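Local coordinates for protein rhizavidin (Rhizobium etli, PDB 3EW1) that binds biotin with high affinity as a dimeric member of the avidin family, at residues S38-N43 / N52-L57. Numbering follows the deposited sequence.
Sequences SGQYVN and NSPYPL
Y41 and Y55 pair through their backbones near the loop end of a β-hairpin, the meeting of strands 36-42 and 54-62 in the eight-stranded antiparallel barrel of the avidin fold. Both bonds of this hydrogen-bonded pair are short: Y41 N reaches Y55 O at 2.7 Å, in the carbonyl plane, and Y55 N returns to Y41 O. Beyond them L57 N donates to G39 O from above the carbonyl plane, and N52 N closes the loop end on N43 O at 3.0 Å. P56, which has no N-H, suits the non-hydrogen-bonded place facing Q40, where the strand opposite asks for no amide donor.

Apolar contacts divide between the two faces. Inside the barrel L57 CD2 lies at the edge of the Y41 ring, 4.1 Å from CD2 of Y41. With CG anti to the backbone N (chi1 -171°), that ring is carried into the biotin site, beside N21 and D119. G39 suits its place because at its unusual backbone angles a CB would be jammed against the carbonyl O of S38. On the other face V42 spreads its methyls, CG1 over N52 CA and CG2 against P54.

Q40 bends at chi2 (-71°) and folds its amide over the prolines, OE1 lying 3.4 Å from P54 CB. An alanine here would probably strip that amide from P54 and P56 and leave the water between Q40 OE1 and P54 O without one of its acceptors. At the loop end, a second water accepts from N43 N at 2.9 Å.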
loop_
_atom_site.group_PDB
_atom_site.type_symbol
_atom_site.label_atom_id
_atom_site.label_comp_id
_atom_site.label_asym_id
_atom_site.label_seq_id
_atom_site.Cartn_x
_atom_site.Cartn_y
_atom_site.Cartn_z
ATOM N N SER B 38 -2.610 8.787 -3.365
ATOM C CA SER B 38 -1.242 9.262 -3.524
ATOM C C SER B 38 -0.959 10.106 -2.297
ATOM O O SER B 38 -1.874 10.425 -1.515
ATOM C CB SER B 38 -1.085 10.089 -4.806
ATOM O OG SER B 38 -1.183 9.274 -5.980
ATOM N N GLY B 39 0.299 10.477 -2.116
ATOM C CA GLY B 39 0.606 11.475 -1.128
ATOM C C GLY B 39 2.030 11.467 -0.709
ATOM O O GLY B 39 2.866 10.890 -1.390
ATOM N N GLN B 40 2.298 12.069 0.431
ATOM C CA GLN B 40 3.645 12.263 0.936
ATOM C C GLN B 40 3.611 12.075 2.417
ATOM O O GLN B 40 2.695 12.550 3.065
ATOM C CB GLN B 40 4.188 13.658 0.584
ATOM C CG GLN B 40 4.379 13.901 -0.906
ATOM C CD GLN B 40 5.534 13.116 -1.501
ATOM O OE1 GLN B 40 6.573 12.993 -0.882
ATOM N NE2 GLN B 40 5.373 12.659 -2.750
ATOM N N TYR B 41 4.570 11.360 2.962
ATOM C CA TYR B 41 4.592 11.080 4.375
ATOM C C TYR B 41 5.858 11.691 4.981
ATOM O O TYR B 41 6.963 11.602 4.398
ATOM C CB TYR B 41 4.577 9.557 4.558
ATOM C CG TYR B 41 4.393 9.076 5.980
ATOM C CD1 TYR B 41 5.447 9.073 6.888
ATOM C CD2 TYR B 41 3.147 8.584 6.405
ATOM C CE1 TYR B 41 5.245 8.614 8.226
ATOM C CE2 TYR B 41 2.959 8.106 7.680
ATOM C CZ TYR B 41 4.005 8.129 8.582
ATOM O OH TYR B 41 3.786 7.661 9.855
ATOM N N VAL B 42 5.712 12.314 6.148
ATOM C CA VAL B 42 6.861 12.888 6.870
ATOM C C VAL B 42 6.925 12.221 8.237
ATOM O O VAL B 42 6.019 12.368 9.078
ATOM C CB VAL B 42 6.849 14.452 7.025
ATOM C CG1 VAL B 42 8.143 14.907 7.698
ATOM C CG2 VAL B 42 6.737 15.132 5.669
ATOM N N ASN B 43 7.977 11.449 8.444
ATOM C CA ASN B 43 8.198 10.716 9.655
ATOM C C ASN B 43 8.826 11.625 10.709
ATOM O O ASN B 43 9.761 12.369 10.415
ATOM C CB ASN B 43 9.106 9.524 9.352
ATOM C CG ASN B 43 9.551 8.811 10.577
ATOM O OD1 ASN B 43 8.742 8.517 11.482
ATOM N ND2 ASN B 43 10.844 8.486 10.635
ATOM N N ASN B 52 11.740 14.103 8.979
ATOM C CA ASN B 52 11.701 15.485 8.497
ATOM C C ASN B 52 11.933 15.706 7.004
ATOM O O ASN B 52 12.374 16.782 6.604
ATOM C CB ASN B 52 12.706 16.371 9.261
ATOM C CG ASN B 52 12.669 16.173 10.748
ATOM O OD1 ASN B 52 11.614 16.300 11.372
ATOM N ND2 ASN B 52 13.835 15.867 11.343
ATOM N N SER B 53 11.694 14.693 6.176
ATOM C CA SER B 53 11.709 14.881 4.717
ATOM C C SER B 53 10.575 14.049 4.121
ATOM O O SER B 53 10.177 13.043 4.722
ATOM C CB SER B 53 13.081 14.529 4.076
ATOM O OG SER B 53 13.369 13.154 4.150
ATOM N N PRO B 54 10.004 14.501 2.985
ATOM C CA PRO B 54 8.793 13.793 2.521
ATOM C C PRO B 54 9.137 12.565 1.726
ATOM O O PRO B 54 10.050 12.629 0.880
ATOM C CB PRO B 54 8.084 14.829 1.614
ATOM C CG PRO B 54 9.242 15.739 1.109
ATOM C CD PRO B 54 10.363 15.644 2.116
ATOM N N TYR B 55 8.389 11.496 1.994
ATOM C CA TYR B 55 8.512 10.206 1.298
ATOM C C TYR B 55 7.217 9.916 0.552
ATOM O O TYR B 55 6.140 10.080 1.110
ATOM C CB TYR B 55 8.779 9.114 2.311
ATOM C CG TYR B 55 10.195 9.184 2.785
ATOM C CD1 TYR B 55 10.536 9.994 3.863
ATOM C CD2 TYR B 55 11.228 8.477 2.127
ATOM C CE1 TYR B 55 11.861 10.115 4.305
ATOM C CE2 TYR B 55 12.540 8.564 2.603
ATOM C CZ TYR B 55 12.848 9.401 3.683
ATOM O OH TYR B 55 14.111 9.583 4.193
ATOM N N PRO B 56 7.306 9.471 -0.707
ATOM C CA PRO B 56 6.087 9.155 -1.467
ATOM C C PRO B 56 5.275 8.071 -0.781
ATOM O O PRO B 56 5.798 7.121 -0.180
ATOM C CB PRO B 56 6.649 8.620 -2.809
ATOM C CG PRO B 56 8.004 9.334 -2.933
ATOM C CD PRO B 56 8.533 9.274 -1.512
ATOM N N LEU B 57 3.964 8.237 -0.862
ATOM C CA LEU B 57 3.048 7.234 -0.393
ATOM C C LEU B 57 2.041 6.930 -1.464
ATOM O O LEU B 57 1.666 7.790 -2.264
ATOM C CB LEU B 57 2.400 7.758 0.887
ATOM C CG LEU B 57 1.020 8.045 1.430
ATOM C CD1 LEU B 57 -0.279 7.513 0.785
ATOM C CD2 LEU B 57 1.053 7.864 2.950
HETATM O O HOH W 1 9.231 12.918 -1.892
HETATM O O HOH W 2 10.451 11.856 6.952
#